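Local structure of galactose mutarotase related enzyme (Lactobacillus acidophilus, 3DCD) at residues A[2-7]-A[11-16]; A[40-45]-A[249-254]; A[58-61]-A[66-69]; A[173-176]-A[182-185]. The protein is of unknown function but resembles the aldose 1-epimerases (galactose mutarotases), so it probably binds carbohydrate and may act as an isomerase. All blocks are in the same frame, centred on the assembly; numbering follows the deposited sequence.

How the contacts relate
Contact 2 is the innermost, its centre about 9 Å from that of the chain, and it joins a loop to a strand 204 residues later by aromatic and sulfur packing without one hydrogen bond. Contacts 1, 3 and 4 lie about 18, 23 and 20 Å out, measured centre to centre, and are local. Contacts 1 and 3 are both antiparallel hairpins, each with an apolar and a polar side, but they belong to separate sheets. Contact 4 is a surface contact with no direct hydrogen bond between its segments, on the opposite side of the chain's centre from contact 1. Contacts 3 and 4 fall within the loop that contact 2 closes, and no two contacts touch.

Contact 1: A[2-7]-A[11-16]; sequences DYTIEN and KVVISD
Y3 and I5 exchange paired backbone hydrogen bonds with I14 and V12, the mark of an antiparallel beta hairpin between strands 2-6 and 10-15. I14 N to Y3 O is 2.8 Å, and Y3 N returns a bond to I14 O. I14 O also lies at the edge of the Y3 ring, 3.9 Å from Y3 CD1. On the same face as Y3, I5 CG1 sits between its own backbone N and carbonyl carbon (chi1 61°), which sets it 3.9 Å from V12 CB, the two side chains running abreast. This face packs on I91 and F93 of strand 90-96 and Y115 of strand 109-118, so sheet is laid against sheet. The other face is more polar. There T4 CG2 touches K11 CE at 3.7 Å, and D2 CB meets V13 CG1 at 3.6 Å. E6 OE2 and K11 NZ stay 4.4 Å apart, beyond a salt bridge, and share a water. Strand 20-26 continues the sheet beyond 10-15. S15 OG takes a hydrogen bond from H17 N and binds a second water, which donates to D2 OD1 at 2.7 Å.

Contact 2: A[40-45]-A[249-254]; sequences EIWGRH and YVCIEP
W42 and Y249 form the aromatic part of this contact. Their planes differ by only 14°, but the six-membered ring of W42 and the Y249 ring are slid so far apart (centroids 5.6 Å) that they barely overlap. What touches is the rim: W42 CE3 comes within 3.6 Å of Y249 CE2, and Y249 OH passes W42 CB at 3.6 Å. The indole is brought there by W42 CG standing opposite its backbone N (chi1 177°). A sulfur-aromatic contact follows: C251 SG lies 3.4 Å from W42 CZ3 and approaches obliquely, 45° off the ring normal. R44 O meets a face of the indole, 3.5 Å above its plane and displaced toward the rim. Aliphatic packing is slight, with I41 CG2 placed 4.0 Å from Y249 CE1 at the edge of the phenol. Y249 OH makes a weak hydrogen bond with Q242 N, and W35 stacks on Y249 and meets W42 too. The loop carrying W42 thus closes over strand 249-256, which lies between strands 136-147 and 236-240 in an antiparallel sheet of the galactose-mutarotase-like beta fold; W240 of strand 236-240 meets W42 edge-to-face, and H143 of strand 136-147 also meets its indole.

Contact 3: A[58-61]-A[66-69]; sequences NDEY and KTYH
Y61 lays one face of its ring on Y68 within the small antiparallel hairpin of strands 60-63 and 66-69. From Y61 CB the ring leaves between the backbone N and the carbonyl carbon (chi1 66°), and this carries its far half across to the partner strand. Y61 CE2 lies 3.6 Å from Y68 CB and Y61 CZ is nearer still at 3.4 Å, while Y61 CE1 comes to 3.6 Å from Y68 CD1. At the tip, Y61 OH passes 3.6 Å from Y68 CB and donates its hydrogen bond to V104 O. The methylene of Y68 makes a CH-pi contact, 24° off the normal of the Y61 ring; the two rings themselves, planes 18° apart, are slid aside and barely overlap. In the backbone the hydrogen-bonded pair is closed by Y68 N to Y61 O at 2.9 Å and by Y61 N to Y68 O. P106 packs on both tyrosines. On the other face E60 OE1 comes to the edge of the H69 ring, 3.5 Å from H69 CE1, and a water joins D59 O to H69 ND1. The hairpin therefore has two chemistries: buried aromatic packing toward the end of helix 99-104 and the loop residues Y105 and P106, and polar, hydrated groups on the face of E60 and H69.

Contact 4: A[173-176]-A[182-185]; sequences PLKD and NNRS
K175 and N183 converge on one acceptor, the carboxylate oxygen D180 OD2: N183 ND2 gives it a hydrogen bond, and K175 NZ forms a long, weak ion pair with it. The site lies at the end of a small antiparallel sheet in which strand 169-175 runs between strands 178-179 and 185-187, and segment 182-185 is where the chain passes from one flank to the other. K175 NZ and N183 ND2, both near that oxygen, lie 3.9 Å apart, and their side chains cross at a slant. K175 gets there by a bend: its CG stands opposite the backbone N (chi1 -159°), and the chain then turns at chi3 (-95°), which brings the amino group round toward the asparagine. D180, between the two segments, holds the N183 amide and probably steers the K175 amino group only weakly; its backbone is itself hydrogen-bonded to P173. On the other flank the backbones of S185 and R171 are bonded, while the R184 side chain packs on V170 and I172 and forms a salt bridge with E208. Between segments 173-176 and 182-185 no direct hydrogen bond is made. Most of the touching surface is the proline ring against the asparagine: P173 CG is 3.9 Å from N183 CB, P173 CD is 3.5 Å from N183 O, and P173 CG approaches that same carbonyl oxygen, N183 O, to 3.3 Å.

Contact 1: A[2-7]-A[11-16]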
loop_
_atom_site.group_PDB
_atom_site.type_symbol
_atom_site.label_atom_id
_atom_site.label_comp_id
_atom_site.label_asym_id
_atom_site.label_seq_id
_atom_site.Cartn_x
_atom_site.Cartn_y
_atom_site.Cartn_z
ATOM N N ASP A 2 -1.754 -1.688 -20.164
ATOM C CA ASP A 2 -1.409 -2.802 -19.275
ATOM C C ASP A 2 -0.172 -3.557 -19.771
ATOM O O ASP A 2 0.040 -3.708 -20.983
ATOM C CB ASP A 2 -2.570 -3.789 -19.158
ATOM C CG ASP A 2 -3.767 -3.221 -18.407
ATOM O OD1 ASP A 2 -3.654 -2.173 -17.749
ATOM O OD2 ASP A 2 -4.844 -3.841 -18.486
ATOM N N TYR A 3 0.626 -4.035 -18.821
ATOM C CA TYR A 3 1.850 -4.775 -19.103
ATOM C C TYR A 3 1.853 -6.007 -18.209
ATOM O O TYR A 3 1.369 -5.960 -17.075
ATOM C CB TYR A 3 3.086 -3.911 -18.797
ATOM C CG TYR A 3 3.215 -2.687 -19.693
ATOM C CD1 TYR A 3 2.576 -1.492 -19.374
ATOM C CD2 TYR A 3 3.969 -2.733 -20.860
ATOM C CE1 TYR A 3 2.681 -0.367 -20.203
ATOM C CE2 TYR A 3 4.083 -1.611 -21.693
ATOM C CZ TYR A 3 3.432 -0.438 -21.349
ATOM O OH TYR A 3 3.543 0.656 -22.167
ATOM N N THR A 4 2.411 -7.096 -18.728
ATOM C CA THR A 4 2.454 -8.376 -18.031
ATOM C C THR A 4 3.877 -8.783 -17.677
ATOM O O THR A 4 4.786 -8.624 -18.494
ATOM C CB THR A 4 1.846 -9.469 -18.931
ATOM O OG1 THR A 4 0.457 -9.197 -19.098
ATOM C CG2 THR A 4 2.023 -10.875 -18.317
ATOM N N ILE A 5 4.050 -9.260 -16.441
ATOM C CA ILE A 5 5.231 -10.010 -16.019
ATOM C C ILE A 5 4.717 -11.350 -15.480
ATOM O O ILE A 5 3.644 -11.410 -14.880
ATOM C CB ILE A 5 6.144 -9.248 -14.984
ATOM C CG1 ILE A 5 5.408 -8.930 -13.669
ATOM C CG2 ILE A 5 6.718 -7.959 -15.620
ATOM C CD1 ILE A 5 6.308 -8.437 -12.516
ATOM N N GLU A 6 5.462 -12.423 -15.718
ATOM C CA GLU A 6 4.943 -13.757 -15.423
ATOM C C GLU A 6 6.015 -14.822 -15.359
ATOM O O GLU A 6 7.096 -14.678 -15.932
ATOM C CB GLU A 6 3.863 -14.164 -16.444
ATOM C CG GLU A 6 4.358 -14.400 -17.855
ATOM C CD GLU A 6 3.257 -14.902 -18.780
ATOM O OE1 GLU A 6 3.114 -14.371 -19.900
ATOM O OE2 GLU A 6 2.535 -15.844 -18.396
ATOM N N ASN A 7 5.709 -15.889 -14.632
ATOM C CA ASN A 7 6.529 -17.085 -14.642
ATOM C C ASN A 7 5.620 -18.299 -14.550
ATOM O O ASN A 7 4.415 -18.180 -14.779
ATOM C CB ASN A 7 7.580 -17.058 -13.520
ATOM C CG ASN A 7 6.982 -16.796 -12.133
ATOM O OD1 ASN A 7 7.643 -16.219 -11.278
ATOM N ND2 ASN A 7 5.740 -17.194 -11.922
ATOM N N LYS A 11 1.021 -14.838 -12.723
ATOM C CA LYS A 11 0.995 -13.908 -13.854
ATOM C C LYS A 11 0.395 -12.608 -13.344
ATOM O O LYS A 11 -0.690 -12.603 -12.743
ATOM C CB LYS A 11 0.171 -14.467 -15.020
ATOM C CG LYS A 11 0.099 -13.566 -16.254
ATOM C CD LYS A 11 -0.757 -14.199 -17.340
ATOM C CE LYS A 11 -0.620 -13.474 -18.676
ATOM N NZ LYS A 11 -1.304 -14.217 -19.812
ATOM N N VAL A 12 1.103 -11.516 -13.608
ATOM C CA VAL A 12 0.787 -10.225 -13.011
ATOM C C VAL A 12 0.586 -9.225 -14.133
ATOM O O VAL A 12 1.412 -9.141 -15.050
ATOM C CB VAL A 12 1.924 -9.729 -12.073
ATOM C CG1 VAL A 12 1.539 -8.387 -11.416
ATOM C CG2 VAL A 12 2.245 -10.776 -10.990
ATOM N N VAL A 13 -0.506 -8.471 -14.052
ATOM C CA VAL A 13 -0.780 -7.411 -15.009
ATOM C C VAL A 13 -0.750 -6.073 -14.280
ATOM O O VAL A 13 -1.386 -5.921 -13.233
ATOM C CB VAL A 13 -2.161 -7.586 -15.673
ATOM C CG1 VAL A 13 -2.419 -6.421 -16.643
ATOM C CG2 VAL A 13 -2.258 -8.913 -16.408
ATOM N N ILE A 14 -0.034 -5.104 -14.847
ATOM C CA ILE A 14 0.141 -3.803 -14.206
ATOM C C ILE A 14 -0.064 -2.662 -15.218
ATOM O O ILE A 14 0.389 -2.753 -16.356
ATOM C CB ILE A 14 1.549 -3.677 -13.603
ATOM C CG1 ILE A 14 1.886 -4.922 -12.767
ATOM C CG2 ILE A 14 1.654 -2.411 -12.759
ATOM C CD1 ILE A 14 3.310 -5.345 -12.873
ATOM N N SER A 15 -0.726 -1.593 -14.781
ATOM C CA SER A 15 -1.023 -0.445 -15.650
ATOM C C SER A 15 0.007 0.648 -15.466
ATOM O O SER A 15 0.471 0.899 -14.347
ATOM C CB SER A 15 -2.416 0.126 -15.335
ATOM O OG SER A 15 -2.680 1.304 -16.108
ATOM N N ASP A 16 0.351 1.325 -16.557
ATOM C CA ASP A 16 1.230 2.466 -16.442
ATOM C C ASP A 16 0.516 3.660 -15.781
ATOM O O ASP A 16 1.166 4.631 -15.378
ATOM C CB ASP A 16 1.855 2.838 -17.779
ATOM C CG ASP A 16 0.831 3.156 -18.858
ATOM O OD1 ASP A 16 -0.386 3.088 -18.629
ATOM O OD2 ASP A 16 1.267 3.494 -19.971
HETATM O O HOH W 1 -4.049 0.445 -18.350
HETATM O O HOH W 2 0.145 -16.740 -19.774
#

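Contact 2: A[40-45]-A[249-254]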
loop_
_atom_site.group_PDB
_atom_site.type_symbol
_atom_site.label_atom_id
_atom_site.label_comp_id
_atom_site.label_asym_id
_atom_site.label_seq_id
_atom_site.Cartn_x
_atom_site.Cartn_y
_atom_site.Cartn_z
ATOM N N GLU A 40 -18.758 0.489 -7.315
ATOM C CA GLU A 40 -19.852 0.584 -6.359
ATOM C C GLU A 40 -19.336 0.550 -4.933
ATOM O O GLU A 40 -20.022 0.984 -4.008
ATOM C CB GLU A 40 -20.861 -0.552 -6.595
ATOM C CG GLU A 40 -21.570 -0.449 -7.954
ATOM C CD GLU A 40 -22.728 0.550 -7.959
ATOM O OE1 GLU A 40 -23.028 1.147 -6.908
ATOM O OE2 GLU A 40 -23.345 0.728 -9.026
ATOM N N ILE A 41 -18.114 0.038 -4.760
ATOM C CA ILE A 41 -17.523 -0.150 -3.436
ATOM C C ILE A 41 -16.238 0.669 -3.285
ATOM O O ILE A 41 -16.113 1.521 -2.380
ATOM C CB ILE A 41 -17.178 -1.649 -3.189
ATOM C CG1 ILE A 41 -18.403 -2.561 -3.395
ATOM C CG2 ILE A 41 -16.536 -1.848 -1.810
ATOM C CD1 ILE A 41 -19.538 -2.363 -2.383
ATOM N N TRP A 42 -15.278 0.390 -4.167
ATOM C CA TRP A 42 -13.969 1.048 -4.132
ATOM C C TRP A 42 -13.313 0.841 -5.493
ATOM O O TRP A 42 -12.925 -0.270 -5.841
ATOM C CB TRP A 42 -13.095 0.492 -2.976
ATOM C CG TRP A 42 -11.696 1.111 -2.966
ATOM C CD1 TRP A 42 -11.389 2.442 -2.985
ATOM C CD2 TRP A 42 -10.439 0.411 -2.950
ATOM N NE1 TRP A 42 -10.017 2.620 -2.968
ATOM C CE2 TRP A 42 -9.415 1.389 -2.944
ATOM C CE3 TRP A 42 -10.083 -0.944 -2.920
ATOM C CZ2 TRP A 42 -8.061 1.054 -2.951
ATOM C CZ3 TRP A 42 -8.740 -1.278 -2.905
ATOM C CH2 TRP A 42 -7.739 -0.274 -2.913
ATOM N N GLY A 43 -13.243 1.912 -6.286
ATOM C CA GLY A 43 -12.908 1.793 -7.699
ATOM C C GLY A 43 -11.426 1.844 -8.008
ATOM O O GLY A 43 -11.023 2.402 -9.046
ATOM N N ARG A 44 -10.611 1.281 -7.112
ATOM C CA ARG A 44 -9.172 1.121 -7.366
ATOM C C ARG A 44 -8.789 -0.318 -7.066
ATOM O O ARG A 44 -9.545 -1.012 -6.399
ATOM C CB ARG A 44 -8.345 2.118 -6.520
ATOM C CG ARG A 44 -8.625 3.576 -6.916
ATOM C CD ARG A 44 -7.693 4.591 -6.245
ATOM N NE ARG A 44 -8.032 5.967 -6.655
ATOM C CZ ARG A 44 -7.664 6.546 -7.797
ATOM N NH1 ARG A 44 -6.921 5.893 -8.688
ATOM N NH2 ARG A 44 -8.050 7.798 -8.053
ATOM N N HIS A 45 -7.648 -0.779 -7.590
ATOM C CA HIS A 45 -7.146 -2.121 -7.279
ATOM C C HIS A 45 -6.109 -2.142 -6.156
ATOM O O HIS A 45 -6.196 -2.963 -5.217
ATOM C CB HIS A 45 -6.430 -2.732 -8.483
ATOM C CG HIS A 45 -7.301 -2.982 -9.670
ATOM N ND1 HIS A 45 -7.496 -2.040 -10.659
ATOM C CD2 HIS A 45 -7.978 -4.086 -10.063
ATOM C CE1 HIS A 45 -8.276 -2.543 -11.600
ATOM N NE2 HIS A 45 -8.548 -3.794 -11.284
ATOM N N TYR A 249 -13.018 -8.166 0.308
ATOM C CA TYR A 249 -11.597 -7.907 0.075
ATOM C C TYR A 249 -11.056 -7.187 1.293
ATOM O O TYR A 249 -11.813 -6.699 2.138
ATOM C CB TYR A 249 -11.370 -7.035 -1.180
ATOM C CG TYR A 249 -11.636 -5.559 -0.910
ATOM C CD1 TYR A 249 -12.937 -5.050 -0.947
ATOM C CD2 TYR A 249 -10.595 -4.681 -0.604
ATOM C CE1 TYR A 249 -13.187 -3.703 -0.703
ATOM C CE2 TYR A 249 -10.839 -3.317 -0.337
ATOM C CZ TYR A 249 -12.138 -2.847 -0.379
ATOM O OH TYR A 249 -12.399 -1.511 -0.121
ATOM N N VAL A 250 -9.731 -7.088 1.356
ATOM C CA VAL A 250 -9.071 -6.331 2.412
ATOM C C VAL A 250 -7.781 -5.788 1.821
ATOM O O VAL A 250 -7.164 -6.458 0.975
ATOM C CB VAL A 250 -8.824 -7.211 3.677
ATOM C CG1 VAL A 250 -7.746 -8.292 3.430
ATOM C CG2 VAL A 250 -8.467 -6.319 4.908
ATOM N N CYS A 251 -7.375 -4.591 2.249
ATOM C CA CYS A 251 -6.070 -4.060 1.855
ATOM C C CYS A 251 -5.091 -4.181 3.018
ATOM O O CYS A 251 -5.457 -3.964 4.189
ATOM C CB CYS A 251 -6.165 -2.573 1.465
ATOM S SG CYS A 251 -7.220 -2.198 0.044
ATOM N N ILE A 252 -3.849 -4.517 2.684
ATOM C CA ILE A 252 -2.724 -4.544 3.644
ATOM C C ILE A 252 -1.729 -3.560 3.064
ATOM O O ILE A 252 -1.197 -3.778 1.973
ATOM C CB ILE A 252 -2.122 -5.963 3.772
ATOM C CG1 ILE A 252 -3.201 -6.937 4.274
ATOM C CG2 ILE A 252 -0.880 -5.949 4.700
ATOM C CD1 ILE A 252 -2.787 -8.409 4.278
ATOM N N GLU A 253 -1.526 -2.446 3.766
ATOM C CA GLU A 253 -0.845 -1.279 3.206
ATOM C C GLU A 253 0.470 -0.937 3.950
ATOM O O GLU A 253 0.431 -0.260 4.979
ATOM C CB GLU A 253 -1.770 -0.057 3.268
ATOM C CG GLU A 253 -3.243 -0.299 2.867
ATOM C CD GLU A 253 -4.134 0.910 3.171
ATOM O OE1 GLU A 253 -3.640 2.068 3.158
ATOM O OE2 GLU A 253 -5.347 0.706 3.385
ATOM N N PRO A 254 1.627 -1.369 3.419
ATOM C CA PRO A 254 2.900 -0.977 4.062
ATOM C C PRO A 254 3.191 0.489 3.760
ATOM O O PRO A 254 3.109 0.914 2.610
ATOM C CB PRO A 254 3.940 -1.906 3.387
ATOM C CG PRO A 254 3.111 -2.983 2.668
ATOM C CD PRO A 254 1.861 -2.224 2.250
#

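Contact 3: A[58-61]-A[66-69]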
loop_
_atom_site.group_PDB
_atom_site.type_symbol
_atom_site.label_atom_id
_atom_site.label_comp_id
_atom_site.label_asym_id
_atom_site.label_seq_id
_atom_site.Cartn_x
_atom_site.Cartn_y
_atom_site.Cartn_z
ATOM N N ASN A 58 -7.584 19.429 5.898
ATOM C CA ASN A 58 -8.063 20.394 4.904
ATOM C C ASN A 58 -7.433 20.194 3.522
ATOM O O ASN A 58 -7.463 21.095 2.679
ATOM C CB ASN A 58 -7.843 21.821 5.418
ATOM C CG ASN A 58 -8.708 22.135 6.622
ATOM O OD1 ASN A 58 -9.900 21.828 6.632
ATOM N ND2 ASN A 58 -8.111 22.743 7.651
ATOM N N ASP A 59 -6.867 19.004 3.302
ATOM C CA ASP A 59 -6.134 18.661 2.073
ATOM C C ASP A 59 -5.119 19.727 1.688
ATOM O O ASP A 59 -5.000 20.073 0.518
ATOM C CB ASP A 59 -7.103 18.386 0.908
ATOM C CG ASP A 59 -8.088 17.294 1.237
ATOM O OD1 ASP A 59 -7.628 16.184 1.572
ATOM O OD2 ASP A 59 -9.314 17.557 1.187
ATOM N N GLU A 60 -4.387 20.239 2.678
ATOM C CA GLU A 60 -3.420 21.289 2.420
ATOM C C GLU A 60 -2.245 21.273 3.400
ATOM O O GLU A 60 -2.308 20.691 4.477
ATOM C CB GLU A 60 -4.100 22.673 2.405
ATOM C CG GLU A 60 -4.604 23.129 3.758
ATOM C CD GLU A 60 -5.263 24.499 3.721
ATOM O OE1 GLU A 60 -5.897 24.860 2.702
ATOM O OE2 GLU A 60 -5.163 25.206 4.743
ATOM N N TYR A 61 -1.167 21.924 2.993
ATOM C CA TYR A 61 0.014 22.073 3.811
ATOM C C TYR A 61 0.700 23.360 3.408
ATOM O O TYR A 61 0.382 23.947 2.365
ATOM C CB TYR A 61 0.960 20.881 3.640
ATOM C CG TYR A 61 1.582 20.739 2.253
ATOM C CD1 TYR A 61 2.810 21.343 1.953
ATOM C CD2 TYR A 61 0.965 19.967 1.260
ATOM C CE1 TYR A 61 3.388 21.216 0.701
ATOM C CE2 TYR A 61 1.549 19.820 0.002
ATOM C CZ TYR A 61 2.756 20.445 -0.265
ATOM O OH TYR A 61 3.337 20.319 -1.503
ATOM N N LYS A 66 4.302 29.091 1.928
ATOM C CA LYS A 66 3.371 29.064 0.799
ATOM C C LYS A 66 2.426 27.892 0.980
ATOM O O LYS A 66 2.844 26.826 1.433
ATOM C CB LYS A 66 4.134 28.962 -0.531
ATOM C CG LYS A 66 3.240 28.972 -1.793
ATOM C CD LYS A 66 4.072 29.032 -3.063
ATOM C CE LYS A 66 3.257 28.578 -4.273
ATOM N NZ LYS A 66 4.013 28.749 -5.568
ATOM N N THR A 67 1.151 28.096 0.641
ATOM C CA THR A 67 0.148 27.039 0.808
ATOM C C THR A 67 -0.041 26.222 -0.469
ATOM O O THR A 67 -0.202 26.772 -1.555
ATOM C CB THR A 67 -1.218 27.590 1.295
ATOM O OG1 THR A 67 -1.019 28.393 2.463
ATOM C CG2 THR A 67 -2.196 26.450 1.621
ATOM N N TYR A 68 -0.031 24.903 -0.300
ATOM C CA TYR A 68 -0.267 23.949 -1.370
ATOM C C TYR A 68 -1.465 23.064 -1.049
ATOM O O TYR A 68 -1.797 22.860 0.122
ATOM C CB TYR A 68 0.964 23.058 -1.521
ATOM C CG TYR A 68 2.183 23.823 -1.949
ATOM C CD1 TYR A 68 3.041 24.393 -1.009
ATOM C CD2 TYR A 68 2.470 23.999 -3.294
ATOM C CE1 TYR A 68 4.152 25.107 -1.399
ATOM C CE2 TYR A 68 3.595 24.709 -3.692
ATOM C CZ TYR A 68 4.429 25.256 -2.745
ATOM O OH TYR A 68 5.541 25.962 -3.148
ATOM N N HIS A 69 -2.076 22.506 -2.094
ATOM C CA HIS A 69 -3.265 21.682 -1.960
ATOM C C HIS A 69 -3.021 20.316 -2.575
ATOM O O HIS A 69 -2.662 20.192 -3.750
ATOM C CB HIS A 69 -4.454 22.402 -2.594
ATOM C CG HIS A 69 -4.633 23.794 -2.067
ATOM N ND1 HIS A 69 -5.330 24.063 -0.909
ATOM C CD2 HIS A 69 -4.140 24.980 -2.494
ATOM C CE1 HIS A 69 -5.292 25.359 -0.667
ATOM N NE2 HIS A 69 -4.578 25.939 -1.615
HETATM O O HOH W 3 -7.154 21.973 -0.190
#

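Contact 4: A[173-176]-A[182-185]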
loop_
_atom_site.group_PDB
_atom_site.type_symbol
_atom_site.label_atom_id
_atom_site.label_comp_id
_atom_site.label_asym_id
_atom_site.label_seq_id
_atom_site.Cartn_x
_atom_site.Cartn_y
_atom_site.Cartn_z
ATOM N N PRO A 173 -5.406 5.024 16.235
ATOM C CA PRO A 173 -6.746 5.086 15.662
ATOM C C PRO A 173 -6.927 6.314 14.777
ATOM O O PRO A 173 -6.265 7.343 14.991
ATOM C CB PRO A 173 -7.677 5.162 16.891
ATOM C CG PRO A 173 -6.819 5.196 18.080
ATOM C CD PRO A 173 -5.391 5.406 17.655
ATOM N N LEU A 174 -7.812 6.201 13.788
ATOM C CA LEU A 174 -8.153 7.343 12.938
ATOM C C LEU A 174 -9.451 7.974 13.402
ATOM O O LEU A 174 -10.385 7.266 13.765
ATOM C CB LEU A 174 -8.303 6.912 11.474
ATOM C CG LEU A 174 -7.058 6.680 10.625
ATOM C CD1 LEU A 174 -7.398 5.825 9.419
ATOM C CD2 LEU A 174 -6.446 7.998 10.183
ATOM N N LYS A 175 -9.499 9.305 13.408
ATOM C CA LYS A 175 -10.730 10.051 13.693
ATOM C C LYS A 175 -10.781 11.205 12.685
ATOM O O LYS A 175 -9.875 12.040 12.635
ATOM C CB LYS A 175 -10.731 10.557 15.144
ATOM C CG LYS A 175 -12.117 10.898 15.721
ATOM C CD LYS A 175 -12.022 11.442 17.161
ATOM C CE LYS A 175 -12.218 10.336 18.229
ATOM N NZ LYS A 175 -11.784 10.726 19.637
ATOM N N ASP A 176 -11.815 11.214 11.842
ATOM C CA ASP A 176 -11.956 12.239 10.786
ATOM C C ASP A 176 -10.725 12.325 9.876
ATOM O O ASP A 176 -10.270 13.418 9.518
ATOM C CB ASP A 176 -12.303 13.606 11.396
ATOM C CG ASP A 176 -13.622 13.583 12.166
ATOM O OD1 ASP A 176 -14.620 13.052 11.616
ATOM O OD2 ASP A 176 -13.661 14.100 13.315
ATOM N N ASN A 182 -3.745 10.777 20.802
ATOM C CA ASN A 182 -3.772 10.487 22.242
ATOM C C ASN A 182 -4.474 9.198 22.621
ATOM O O ASN A 182 -4.438 8.780 23.784
ATOM C CB ASN A 182 -4.325 11.669 23.040
ATOM C CG ASN A 182 -3.299 12.794 23.202
ATOM O OD1 ASN A 182 -3.671 13.970 23.353
ATOM N ND2 ASN A 182 -2.008 12.443 23.186
ATOM N N ASN A 183 -5.104 8.572 21.631
ATOM C CA ASN A 183 -5.731 7.275 21.814
ATOM C C ASN A 183 -4.943 6.091 21.255
ATOM O O ASN A 183 -5.487 5.000 21.098
ATOM C CB ASN A 183 -7.176 7.313 21.304
ATOM C CG ASN A 183 -8.091 8.041 22.261
ATOM O OD1 ASN A 183 -7.890 7.978 23.475
ATOM N ND2 ASN A 183 -9.085 8.748 21.731
ATOM N N ARG A 184 -3.662 6.295 20.969
ATOM C CA ARG A 184 -2.786 5.166 20.642
ATOM C C ARG A 184 -2.840 4.187 21.804
ATOM O O ARG A 184 -2.887 4.607 22.977
ATOM C CB ARG A 184 -1.355 5.636 20.458
ATOM C CG ARG A 184 -1.062 6.201 19.078
ATOM C CD ARG A 184 0.260 6.954 19.074
ATOM N NE ARG A 184 1.432 6.084 19.232
ATOM C CZ ARG A 184 2.249 6.083 20.293
ATOM N NH1 ARG A 184 2.034 6.901 21.326
ATOM N NH2 ARG A 184 3.289 5.258 20.319
ATOM N N SER A 185 -2.871 2.894 21.498
ATOM C CA SER A 185 -2.961 1.873 22.544
ATOM C C SER A 185 -2.340 0.589 22.033
ATOM O O SER A 185 -2.322 0.368 20.822
ATOM C CB SER A 185 -4.420 1.633 22.941
ATOM O OG SER A 185 -5.147 1.026 21.880
#